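Local coordinates for iota-carrageenase (Alteromonas sp., PDB 1H80), which hydrolyses the 1,4-beta linkages inside iota-carrageenan, a sulfated galactan of red algal cell walls, with inversion of the anomeric configuration, at residues H97-V102 with V122-S127; V162-T165 with R170-W173; V356-G361 with L404-D409. One frame throughout, in Å; residues are numbered along the deposited sequence. Where two conformers were deposited one is given.

Interaction 1 (H97-V102 with V122-S127); sequences HRLFEV and VDFKDS
With chi1 at -73° and chi2 at 177°, Leu-99 turns CG opposite its own carbonyl carbon and extends CD1 toward residues 122-127; Val-122, whose CG1 stands anti to its backbone N (chi1 168°), offers that branch in return. The two side chains meet tip to tip, CD1 of Leu-99 lying 3.7 Å from CG1 of Val-122. CD1 of Leu-99 also approaches the Phe-124 ring at its edge, near the ring plane, 4.1 Å from CE1 of Phe-124. Behind the contact, CB of Leu-99 rests over the centre of the Phe-100 ring. The chain corners at Leu-99, where one face of the beta-helix gives way to the next, and this turns the leucine toward the strand end of 120-123. Pro-88 of strand 85-88 touches both Leu-99 and Phe-124. Just beyond, Asp-123 OD1 accepts from Lys-125 N in an Asx turn (2.9 Å) and from Lys-125 NZ in a salt bridge, the donors coming from opposite faces of the carboxylate plane. Across the segments themselves only carbon meets carbon, which implies cohesion through dispersion and burial, with polar bonding confined to the flanks.

Interaction 2 (V162-T165 with R170-W173); sequences VDVT and RLHW
A beta hairpin formed by strands 160-167 and 170-175 illustrates how an antiparallel pair can be grafted onto a parallel solenoid, and Thr-165 and His-172 are its hydrogen-bonded pair. Thr-165 N donates to His-172 O at 2.9 Å, and His-172 N returns a bond to Thr-165 O at 2.8 Å. The side chains of this pair cross at about a right angle, and CD2 of His-172, at the edge of the imidazole, lies 3.7 Å from Thr-165 O. At the far end of that ring NE2 is hydrogen-bonded to Arg-167 O, near the hairpin turn.

Val-164 and Trp-173 lie side by side, pointing the same way. CG1 of Val-164 sits 4.0 Å from CB of Trp-173 and close to its CE3, while CG2 of Val-164 meets Leu-171 CD1 at 4.1 Å, with Met-224 of helix 222-227 touching both valine and leucine. The chi1 of Trp-173, 56°, places CG between the backbone N and the carbonyl carbon, and from there the indole leads away from residues 162-165, its NE1 hydrogen-bonded to Asp-200 OD2.

In the beta-helix of this enzyme, which matches the pectate lyase-like clan in sequence, strand 160-167 runs parallel to its neighbours 132-141 and 194-196, and the hairpin's second strand departs from that pattern by returning antiparallel. Before the pairing begins, Asp-163 OD1 accepts from Val-164 N at 2.7 Å, met on the anti side and 20° out of the carboxylate plane. On the returning strand, Arg-170 grips Leu-171 O side-on, NE at 2.9 Å and NH2 at 3.0 Å, with the oxygen near the guanidinium plane; at the edge of that same flat group, and in its plane, lies CZ3 of Trp-173.

Interaction 3 (V356-G361 with L404-D409); sequences VTARFG and LAAVID
Ala-358 and Ala-406 meet with their methyls steeply inclined to one another: the CB of Ala-358 is aimed at residues 404-409, whereas that of Ala-406 leaves its backbone at roughly 109° to it. The methyl of Ala-358 therefore lands on the main chain of its partner, 3.7 Å from Ala-406 CA, and somewhat farther from the other methyl, with 4.0 Å between the CB atoms of Ala-358 and Ala-406. A little to the side, CB of Ala-358 lies 4.1 Å from Ala-405 O. Val-356, two residues earlier and on the same face of its strand, also turns toward this chain; with CG1 anti to the backbone N (chi1 -179°), it brings that branch within 4.4 Å of Ala-406 O, a looser approach. Small side chains let the backbones come close, the CA atoms of Ala-358 and Ala-406 standing 5.1 Å apart.

The contact spans two faces of the beta-helix. Strand 351-359 runs parallel between 261-269 and 421-429, while 407-409 belongs to a separate parallel sheet between 275-277 and 438-439, and Ala-406 stands at the bend leading into it. The methyl of Ala-406 touches Val-426 and Arg-428, so this one residue packs against two neighbouring, parallel strands, 351-359 and 421-429. All four touching residues are buried, and the interface between the segments depends on van der Waals contact, without hydrogen bonds.

Past the strand end, the ring of Phe-360 meets Tyr-362 and Phe-431 edge-to-face. At the next residue, Gly-361 N makes a weak hydrogen bond to Ser-403 OG, just before Leu-404.

How the interactions relate
Followed from the N terminus, the three contacts form in series, and none nests in or crosses another. Interaction 1 closes a loop of 19 intervening residues, joining the corner of strand 97-102 to the end of strand 120-123. Interaction 2 then closes the shortest loop, four residues, as a hairpin that rises from the same solenoid; its centre is 21 Å from that of interaction 1. Much later in the chain, interaction 3 spans 42 residues and brings strand 351-359 against the approach to strand 407-409. It lies on the opposite side of the chain's centre from the other two, with centres 31 and 33 Å away.

Interaction 1 (H97-V102 with V122-S127)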
ATOM      1  N   HIS A  97      15.344  -2.551  -4.417  1.00 20.04           N
ATOM      2  CA  HIS A  97      15.813  -3.035  -3.133  1.00 19.36           C
ATOM      3  C   HIS A  97      14.777  -3.016  -2.030  1.00 18.42           C
ATOM      4  O   HIS A  97      13.821  -2.243  -2.062  1.00 17.59           O
ATOM      5  CB  HIS A  97      17.013  -2.201  -2.694  1.00 19.99           C
ATOM      6  CG  HIS A  97      18.146  -2.220  -3.670  1.00 21.17           C
ATOM      7  ND1 HIS A  97      18.902  -1.104  -3.951  1.00 22.41           N
ATOM      8  CD2 HIS A  97      18.662  -3.222  -4.422  1.00 22.18           C
ATOM      9  CE1 HIS A  97      19.834  -1.414  -4.833  1.00 22.72           C
ATOM     10  NE2 HIS A  97      19.710  -2.695  -5.135  1.00 22.19           N
ATOM     11  N   ARG A  98      14.976  -3.888  -1.050  1.00 18.39           N
ATOM     12  CA  ARG A  98      14.091  -3.975   0.101  1.00 18.58           C
ATOM     13  C   ARG A  98      14.981  -4.162   1.316  1.00 17.81           C
ATOM     14  O   ARG A  98      16.041  -4.779   1.222  1.00 17.18           O
ATOM     15  CB  ARG A  98      13.142  -5.173  -0.015  1.00 20.44           C
ATOM     16  CG  ARG A  98      12.381  -5.263  -1.326  0.50 23.51           C
ATOM     17  CD  ARG A  98      13.103  -6.176  -2.301  0.50 25.67           C
ATOM     18  NE  ARG A  98      12.431  -6.239  -3.595  0.50 29.12           N
ATOM     19  CZ  ARG A  98      12.763  -7.083  -4.565  0.50 30.05           C
ATOM     20  NH1 ARG A  98      13.757  -7.941  -4.388  0.50 31.41           N
ATOM     21  NH2 ARG A  98      12.102  -7.065  -5.714  0.50 31.62           N
ATOM     22  N   LEU A  99      14.566  -3.622   2.454  1.00 16.53           N
ATOM     23  CA  LEU A  99      15.349  -3.776   3.665  1.00 16.07           C
ATOM     24  C   LEU A  99      15.198  -5.229   4.094  1.00 15.23           C
ATOM     25  O   LEU A  99      16.181  -5.911   4.392  1.00 13.58           O
ATOM     26  CB  LEU A  99      14.827  -2.867   4.779  1.00 17.45           C
ATOM     27  CG  LEU A  99      15.071  -1.361   4.692  1.00 19.75           C
ATOM     28  CD1 LEU A  99      14.393  -0.688   5.873  1.00 20.52           C
ATOM     29  CD2 LEU A  99      16.556  -1.067   4.701  1.00 22.35           C
ATOM     30  N   PHE A 100      13.955  -5.705   4.082  1.00 14.41           N
ATOM     31  CA  PHE A 100      13.644  -7.059   4.515  1.00 14.14           C
ATOM     32  C   PHE A 100      12.782  -7.837   3.535  1.00 13.99           C
ATOM     33  O   PHE A 100      11.798  -7.318   3.011  1.00 14.89           O
ATOM     34  CB  PHE A 100      12.899  -7.004   5.851  1.00 13.25           C
ATOM     35  CG  PHE A 100      13.487  -6.035   6.833  1.00 13.26           C
ATOM     36  CD1 PHE A 100      14.763  -6.231   7.341  1.00 14.07           C
ATOM     37  CD2 PHE A 100      12.764  -4.919   7.243  1.00 13.84           C
ATOM     38  CE1 PHE A 100      15.318  -5.328   8.245  1.00 14.77           C
ATOM     39  CE2 PHE A 100      13.307  -4.009   8.148  1.00 14.76           C
ATOM     40  CZ  PHE A 100      14.588  -4.215   8.648  1.00 15.05           C
ATOM     41  N   GLU A 101      13.150  -9.090   3.300  1.00 14.05           N
ATOM     42  CA  GLU A 101      12.372  -9.947   2.419  1.00 14.69           C
ATOM     43  C   GLU A 101      11.903 -11.114   3.275  1.00 14.12           C
ATOM     44  O   GLU A 101      12.683 -11.688   4.034  1.00 13.62           O
ATOM     45  CB  GLU A 101      13.223 -10.425   1.243  1.00 17.23           C
ATOM     46  CG  GLU A 101      13.715  -9.270   0.381  1.00 20.27           C
ATOM     47  CD  GLU A 101      14.321  -9.721  -0.932  1.00 22.70           C
ATOM     48  OE1 GLU A 101      15.234 -10.571  -0.911  0.50 22.56           O
ATOM     49  OE2 GLU A 101      13.885  -9.214  -1.987  0.50 23.61           O
ATOM     50  N   VAL A 102      10.623 -11.447   3.170  1.00 12.45           N
ATOM     51  CA  VAL A 102      10.058 -12.524   3.969  1.00 13.45           C
ATOM     52  C   VAL A 102       9.320 -13.528   3.101  1.00 13.14           C
ATOM     53  O   VAL A 102       8.181 -13.295   2.698  1.00 12.70           O
ATOM     54  CB  VAL A 102       9.074 -11.965   5.020  1.00 13.44           C
ATOM     55  CG1 VAL A 102       8.749 -13.032   6.055  1.00 14.52           C
ATOM     56  CG2 VAL A 102       9.665 -10.726   5.675  1.00 14.14           C
ATOM     57  N   VAL A 122      12.203   3.972  10.578  1.00 13.40           N
ATOM     58  CA  VAL A 122      12.856   3.457   9.379  1.00 13.42           C
ATOM     59  C   VAL A 122      13.034   4.770   8.630  1.00 14.29           C
ATOM     60  O   VAL A 122      12.054   5.436   8.301  1.00 14.43           O
ATOM     61  CB  VAL A 122      11.957   2.515   8.568  1.00 13.56           C
ATOM     62  CG1 VAL A 122      12.586   2.251   7.207  1.00 14.71           C
ATOM     63  CG2 VAL A 122      11.778   1.207   9.317  1.00 13.86           C
ATOM     64  N   ASP A 123      14.282   5.149   8.378  1.00 14.38           N
ATOM     65  CA  ASP A 123      14.567   6.430   7.740  1.00 15.69           C
ATOM     66  C   ASP A 123      15.152   6.333   6.331  1.00 15.96           C
ATOM     67  O   ASP A 123      16.234   5.778   6.133  1.00 15.61           O
ATOM     68  CB  ASP A 123      15.518   7.210   8.655  1.00 16.83           C
ATOM     69  CG  ASP A 123      15.697   8.652   8.240  1.00 19.31           C
ATOM     70  OD1 ASP A 123      14.941   9.136   7.374  1.00 20.86           O
ATOM     71  OD2 ASP A 123      16.598   9.310   8.805  0.75 20.62           O
ATOM     72  N   PHE A 124      14.425   6.879   5.358  1.00 16.69           N
ATOM     73  CA  PHE A 124      14.868   6.884   3.963  1.00 18.56           C
ATOM     74  C   PHE A 124      15.300   8.287   3.548  1.00 20.40           C
ATOM     75  O   PHE A 124      15.741   8.488   2.416  1.00 21.41           O
ATOM     76  CB  PHE A 124      13.738   6.468   3.009  1.00 18.22           C
ATOM     77  CG  PHE A 124      13.353   5.018   3.081  1.00 18.94           C
ATOM     78  CD1 PHE A 124      14.119   4.098   3.787  1.00 19.00           C
ATOM     79  CD2 PHE A 124      12.224   4.567   2.399  1.00 19.12           C
ATOM     80  CE1 PHE A 124      13.769   2.751   3.808  1.00 19.81           C
ATOM     81  CE2 PHE A 124      11.866   3.222   2.415  1.00 19.53           C
ATOM     82  CZ  PHE A 124      12.640   2.314   3.121  1.00 19.87           C
ATOM     83  N   LYS A 125      15.172   9.249   4.454  1.00 21.91           N
ATOM     84  CA  LYS A 125      15.505  10.640   4.145  1.00 23.70           C
ATOM     85  C   LYS A 125      16.900  10.925   3.599  1.00 25.00           C
ATOM     86  O   LYS A 125      17.061  11.813   2.759  1.00 26.12           O
ATOM     87  CB  LYS A 125      15.248  11.531   5.366  1.00 23.69           C
ATOM     88  CG  LYS A 125      13.787  11.558   5.806  1.00 24.12           C
ATOM     89  CD  LYS A 125      13.494  12.705   6.770  1.00 24.69           C
ATOM     90  CE  LYS A 125      14.353  12.642   8.026  1.00 24.97           C
ATOM     91  NZ  LYS A 125      14.133  11.394   8.807  1.00 24.14           N
ATOM     92  N   ASP A 126      17.907  10.190   4.058  1.00 25.77           N
ATOM     93  CA  ASP A 126      19.271  10.424   3.585  1.00 26.94           C
ATOM     94  C   ASP A 126      19.748   9.400   2.560  1.00 26.56           C
ATOM     95  O   ASP A 126      20.931   9.370   2.206  1.00 27.14           O
ATOM     96  CB  ASP A 126      20.241  10.445   4.768  1.00 28.72           C
ATOM     97  CG  ASP A 126      19.846  11.453   5.831  1.00 29.99           C
ATOM     98  OD1 ASP A 126      19.634  12.635   5.485  0.75 30.96           O
ATOM     99  OD2 ASP A 126      19.753  11.062   7.013  0.50 30.89           O
ATOM    100  N   SER A 127      18.835   8.568   2.071  1.00 25.27           N
ATOM    101  CA  SER A 127      19.200   7.548   1.097  1.00 24.53           C
ATOM    102  C   SER A 127      19.270   8.087  -0.323  1.00 24.66           C
ATOM    103  O   SER A 127      18.466   8.930  -0.718  1.00 24.84           O
ATOM    104  CB  SER A 127      18.203   6.389   1.138  1.00 24.15           C
ATOM    105  OG  SER A 127      18.514   5.426   0.144  1.00 23.09           O
TER

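Interaction 2 (V162-T165 with R170-W173)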
ATOM      1  N   VAL A 162       2.806  -6.878  -0.138  1.00 13.18           N
ATOM      2  CA  VAL A 162       2.200  -8.161   0.217  1.00 13.03           C
ATOM      3  C   VAL A 162       2.109  -8.833  -1.144  1.00 14.19           C
ATOM      4  O   VAL A 162       1.052  -8.891  -1.772  1.00 14.17           O
ATOM      5  CB  VAL A 162       0.806  -7.940   0.837  1.00 13.78           C
ATOM      6  CG1 VAL A 162       0.256  -9.249   1.377  1.00 14.08           C
ATOM      7  CG2 VAL A 162       0.907  -6.915   1.966  1.00 14.02           C
ATOM      8  N   ASP A 163       3.256  -9.347  -1.573  1.00 14.21           N
ATOM      9  CA  ASP A 163       3.428  -9.918  -2.901  1.00 15.41           C
ATOM     10  C   ASP A 163       3.373 -11.424  -3.098  1.00 15.46           C
ATOM     11  O   ASP A 163       3.144 -12.203  -2.170  1.00 14.75           O
ATOM     12  CB  ASP A 163       4.760  -9.414  -3.459  1.00 16.94           C
ATOM     13  CG  ASP A 163       4.648  -8.904  -4.880  1.00 19.42           C
ATOM     14  OD1 ASP A 163       3.861  -9.474  -5.660  1.00 20.38           O
ATOM     15  OD2 ASP A 163       5.363  -7.935  -5.218  0.50 19.32           O
ATOM     16  N   VAL A 164       3.602 -11.812  -4.348  1.00 16.33           N
ATOM     17  CA  VAL A 164       3.619 -13.209  -4.743  1.00 16.66           C
ATOM     18  C   VAL A 164       5.045 -13.551  -5.157  1.00 16.86           C
ATOM     19  O   VAL A 164       5.845 -12.660  -5.458  1.00 17.47           O
ATOM     20  CB  VAL A 164       2.667 -13.476  -5.943  1.00 15.96           C
ATOM     21  CG1 VAL A 164       1.247 -13.080  -5.578  1.00 16.47           C
ATOM     22  CG2 VAL A 164       3.129 -12.701  -7.171  1.00 16.51           C
ATOM     23  N   THR A 165       5.367 -14.838  -5.141  1.00 16.98           N
ATOM     24  CA  THR A 165       6.687 -15.298  -5.547  1.00 18.06           C
ATOM     25  C   THR A 165       6.522 -16.617  -6.283  1.00 17.63           C
ATOM     26  O   THR A 165       5.622 -17.397  -5.978  1.00 16.42           O
ATOM     27  CB  THR A 165       7.634 -15.516  -4.341  1.00 20.49           C
ATOM     28  OG1 THR A 165       7.091 -16.510  -3.465  1.00 22.48           O
ATOM     29  CG2 THR A 165       7.828 -14.224  -3.581  1.00 22.56           C
ATOM     30  N   ARG A 170       4.530 -22.455  -9.850  1.00 19.29           N
ATOM     31  CA  ARG A 170       3.317 -21.730  -9.491  1.00 18.63           C
ATOM     32  C   ARG A 170       3.628 -20.575  -8.550  1.00 17.15           C
ATOM     33  O   ARG A 170       4.769 -20.409  -8.115  1.00 18.24           O
ATOM     34  CB  ARG A 170       2.309 -22.664  -8.826  1.00 19.19           C
ATOM     35  CG  ARG A 170       2.825 -23.341  -7.572  1.00 20.43           C
ATOM     36  CD  ARG A 170       1.670 -23.718  -6.681  1.00 22.33           C
ATOM     37  NE  ARG A 170       0.914 -22.523  -6.327  1.00 22.92           N
ATOM     38  CZ  ARG A 170      -0.389 -22.362  -6.535  1.00 22.97           C
ATOM     39  NH1 ARG A 170      -1.105 -23.326  -7.093  1.00 23.50           N
ATOM     40  NH2 ARG A 170      -0.972 -21.219  -6.202  1.00 21.96           N
ATOM     41  N   LEU A 171       2.608 -19.783  -8.239  1.00 15.73           N
ATOM     42  CA  LEU A 171       2.784 -18.643  -7.350  1.00 14.78           C
ATOM     43  C   LEU A 171       2.432 -18.959  -5.907  1.00 15.04           C
ATOM     44  O   LEU A 171       1.565 -19.783  -5.621  1.00 14.80           O
ATOM     45  CB  LEU A 171       1.938 -17.460  -7.816  1.00 15.11           C
ATOM     46  CG  LEU A 171       2.221 -16.951  -9.229  1.00 15.26           C
ATOM     47  CD1 LEU A 171       1.435 -15.670  -9.446  1.00 14.89           C
ATOM     48  CD2 LEU A 171       3.712 -16.710  -9.417  1.00 15.75           C
ATOM     49  N   HIS A 172       3.121 -18.279  -5.004  1.00 13.77           N
ATOM     50  CA  HIS A 172       2.916 -18.444  -3.577  1.00 14.18           C
ATOM     51  C   HIS A 172       2.822 -17.055  -2.977  1.00 13.52           C
ATOM     52  O   HIS A 172       3.416 -16.113  -3.488  1.00 14.48           O
ATOM     53  CB  HIS A 172       4.101 -19.187  -2.968  1.00 14.94           C
ATOM     54  CG  HIS A 172       4.365 -20.511  -3.611  1.00 17.29           C
ATOM     55  ND1 HIS A 172       3.717 -21.665  -3.229  1.00 18.81           N
ATOM     56  CD2 HIS A 172       5.171 -20.852  -4.642  1.00 17.74           C
ATOM     57  CE1 HIS A 172       4.114 -22.664  -3.999  1.00 18.77           C
ATOM     58  NE2 HIS A 172       4.995 -22.197  -4.864  1.00 18.85           N
ATOM     59  N   TRP A 173       2.065 -16.924  -1.897  1.00 13.21           N
ATOM     60  CA  TRP A 173       1.926 -15.630  -1.255  1.00 12.70           C
ATOM     61  C   TRP A 173       1.578 -15.823   0.204  1.00 13.08           C
ATOM     62  O   TRP A 173       1.406 -16.952   0.655  1.00 14.96           O
ATOM     63  CB  TRP A 173       0.878 -14.780  -1.976  1.00 13.08           C
ATOM     64  CG  TRP A 173      -0.462 -15.410  -2.088  1.00 12.82           C
ATOM     65  CD1 TRP A 173      -1.463 -15.371  -1.169  1.00 13.03           C
ATOM     66  CD2 TRP A 173      -0.948 -16.194  -3.182  1.00 12.88           C
ATOM     67  NE1 TRP A 173      -2.548 -16.081  -1.619  1.00 13.07           N
ATOM     68  CE2 TRP A 173      -2.259 -16.598  -2.854  1.00 13.37           C
ATOM     69  CE3 TRP A 173      -0.403 -16.595  -4.408  1.00 13.24           C
ATOM     70  CZ2 TRP A 173      -3.037 -17.386  -3.709  1.00 13.49           C
ATOM     71  CZ3 TRP A 173      -1.177 -17.379  -5.258  1.00 13.36           C
ATOM     72  CH2 TRP A 173      -2.476 -17.764  -4.903  1.00 12.62           C
TER

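Interaction 3 (V356-G361 with L404-D409)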
ATOM      1  N   VAL A 356     -16.716   5.818   7.542  1.00 18.00           N
ATOM      2  CA  VAL A 356     -15.771   6.552   6.716  1.00 17.51           C
ATOM      3  C   VAL A 356     -15.888   8.037   7.033  1.00 17.38           C
ATOM      4  O   VAL A 356     -16.986   8.590   7.054  1.00 17.64           O
ATOM      5  CB  VAL A 356     -16.071   6.332   5.217  1.00 17.48           C
ATOM      6  CG1 VAL A 356     -15.059   7.075   4.365  1.00 18.35           C
ATOM      7  CG2 VAL A 356     -16.047   4.841   4.895  1.00 17.86           C
ATOM      8  N   THR A 357     -14.758   8.676   7.301  1.00 16.82           N
ATOM      9  CA  THR A 357     -14.754  10.100   7.605  1.00 16.82           C
ATOM     10  C   THR A 357     -13.692  10.795   6.771  1.00 16.21           C
ATOM     11  O   THR A 357     -12.518  10.437   6.819  1.00 16.30           O
ATOM     12  CB  THR A 357     -14.460  10.360   9.097  1.00 18.21           C
ATOM     13  OG1 THR A 357     -15.442   9.695   9.900  1.00 20.73           O
ATOM     14  CG2 THR A 357     -14.499  11.858   9.399  1.00 19.99           C
ATOM     15  N   ALA A 358     -14.116  11.785   5.993  1.00 14.67           N
ATOM     16  CA  ALA A 358     -13.192  12.538   5.163  1.00 14.33           C
ATOM     17  C   ALA A 358     -13.203  13.989   5.607  1.00 14.24           C
ATOM     18  O   ALA A 358     -14.239  14.646   5.575  1.00 14.54           O
ATOM     19  CB  ALA A 358     -13.593  12.438   3.695  1.00 14.96           C
ATOM     20  N   ARG A 359     -12.048  14.480   6.038  1.00 14.38           N
ATOM     21  CA  ARG A 359     -11.933  15.867   6.464  1.00 14.65           C
ATOM     22  C   ARG A 359     -11.300  16.635   5.314  1.00 14.72           C
ATOM     23  O   ARG A 359     -10.255  16.245   4.790  1.00 13.58           O
ATOM     24  CB  ARG A 359     -11.065  15.983   7.719  1.00 16.08           C
ATOM     25  CG  ARG A 359     -10.887  17.418   8.210  1.00 18.44           C
ATOM     26  CD  ARG A 359     -10.017  17.472   9.460  1.00 21.63           C
ATOM     27  NE  ARG A 359     -10.710  16.968  10.641  1.00 24.36           N
ATOM     28  CZ  ARG A 359     -11.548  17.687  11.383  1.00 25.76           C
ATOM     29  NH1 ARG A 359     -11.801  18.950  11.069  1.00 27.03           N
ATOM     30  NH2 ARG A 359     -12.136  17.141  12.441  1.00 26.96           N
ATOM     31  N   PHE A 360     -11.946  17.727   4.927  1.00 14.28           N
ATOM     32  CA  PHE A 360     -11.486  18.564   3.826  1.00 15.71           C
ATOM     33  C   PHE A 360     -10.118  19.189   4.076  1.00 15.35           C
ATOM     34  O   PHE A 360      -9.780  19.545   5.204  1.00 16.15           O
ATOM     35  CB  PHE A 360     -12.508  19.675   3.583  1.00 15.86           C
ATOM     36  CG  PHE A 360     -12.175  20.567   2.425  1.00 16.13           C
ATOM     37  CD1 PHE A 360     -12.389  20.144   1.118  1.00 16.92           C
ATOM     38  CD2 PHE A 360     -11.638  21.829   2.642  1.00 17.17           C
ATOM     39  CE1 PHE A 360     -12.072  20.970   0.039  1.00 17.17           C
ATOM     40  CE2 PHE A 360     -11.317  22.660   1.572  1.00 17.31           C
ATOM     41  CZ  PHE A 360     -11.535  22.229   0.268  1.00 16.74           C
ATOM     42  N   GLY A 361      -9.345  19.323   3.004  1.00 15.35           N
ATOM     43  CA  GLY A 361      -8.030  19.928   3.083  1.00 15.41           C
ATOM     44  C   GLY A 361      -7.658  20.489   1.721  1.00 15.26           C
ATOM     45  O   GLY A 361      -8.314  20.180   0.727  1.00 15.18           O
ATOM     46  N   LEU A 404     -11.613  16.148  -2.922  1.00 15.00           N
ATOM     47  CA  LEU A 404     -12.727  16.109  -3.860  1.00 16.00           C
ATOM     48  C   LEU A 404     -14.003  15.445  -3.364  1.00 15.72           C
ATOM     49  O   LEU A 404     -15.102  15.836  -3.760  1.00 15.64           O
ATOM     50  CB  LEU A 404     -12.283  15.440  -5.160  1.00 17.97           C
ATOM     51  CG  LEU A 404     -11.523  16.346  -6.134  1.00 19.72           C
ATOM     52  CD1 LEU A 404     -10.917  15.518  -7.250  1.00 21.10           C
ATOM     53  CD2 LEU A 404     -12.478  17.394  -6.694  1.00 20.41           C
ATOM     54  N   ALA A 405     -13.873  14.445  -2.500  1.00 15.56           N
ATOM     55  CA  ALA A 405     -15.055  13.747  -2.009  1.00 14.28           C
ATOM     56  C   ALA A 405     -14.716  12.858  -0.835  1.00 14.53           C
ATOM     57  O   ALA A 405     -13.563  12.765  -0.427  1.00 14.43           O
ATOM     58  CB  ALA A 405     -15.648  12.894  -3.127  1.00 15.10           C
ATOM     59  N   ALA A 406     -15.734  12.201  -0.296  1.00 14.30           N
ATOM     60  CA  ALA A 406     -15.522  11.271   0.802  1.00 14.54           C
ATOM     61  C   ALA A 406     -15.240   9.920   0.157  1.00 14.75           C
ATOM     62  O   ALA A 406     -14.362   9.174   0.589  1.00 14.57           O
ATOM     63  CB  ALA A 406     -16.771  11.180   1.669  1.00 15.11           C
ATOM     64  N   VAL A 407     -15.990   9.623  -0.900  1.00 14.49           N
ATOM     65  CA  VAL A 407     -15.861   8.364  -1.611  1.00 15.24           C
ATOM     66  C   VAL A 407     -15.860   8.540  -3.123  1.00 15.94           C
ATOM     67  O   VAL A 407     -16.632   9.326  -3.671  1.00 16.12           O
ATOM     68  CB  VAL A 407     -17.021   7.415  -1.246  1.00 15.95           C
ATOM     69  CG1 VAL A 407     -16.931   6.127  -2.066  1.00 16.27           C
ATOM     70  CG2 VAL A 407     -16.993   7.109   0.244  1.00 15.96           C
ATOM     71  N   ILE A 408     -14.970   7.815  -3.787  1.00 15.79           N
ATOM     72  CA  ILE A 408     -14.896   7.832  -5.237  1.00 17.04           C
ATOM     73  C   ILE A 408     -15.098   6.385  -5.660  1.00 18.04           C
ATOM     74  O   ILE A 408     -14.399   5.483  -5.191  1.00 18.09           O
ATOM     75  CB  ILE A 408     -13.533   8.337  -5.746  1.00 17.07           C
ATOM     76  CG1 ILE A 408     -13.361   9.815  -5.379  1.00 16.88           C
ATOM     77  CG2 ILE A 408     -13.450   8.171  -7.266  1.00 17.34           C
ATOM     78  CD1 ILE A 408     -12.030  10.407  -5.806  1.00 17.57           C
ATOM     79  N   ASP A 409     -16.087   6.160  -6.514  1.00 18.61           N
ATOM     80  CA  ASP A 409     -16.379   4.816  -6.995  1.00 20.13           C
ATOM     81  C   ASP A 409     -16.598   4.893  -8.493  1.00 21.44           C
ATOM     82  O   ASP A 409     -17.661   5.319  -8.946  1.00 22.41           O
ATOM     83  CB  ASP A 409     -17.640   4.271  -6.329  1.00 20.13           C
ATOM     84  CG  ASP A 409     -17.934   2.833  -6.724  0.50 19.43           C
ATOM     85  OD1 ASP A 409     -17.570   2.440  -7.853  0.50 18.18           O
ATOM     86  OD2 ASP A 409     -18.540   2.100  -5.914  0.50 20.02           O
TER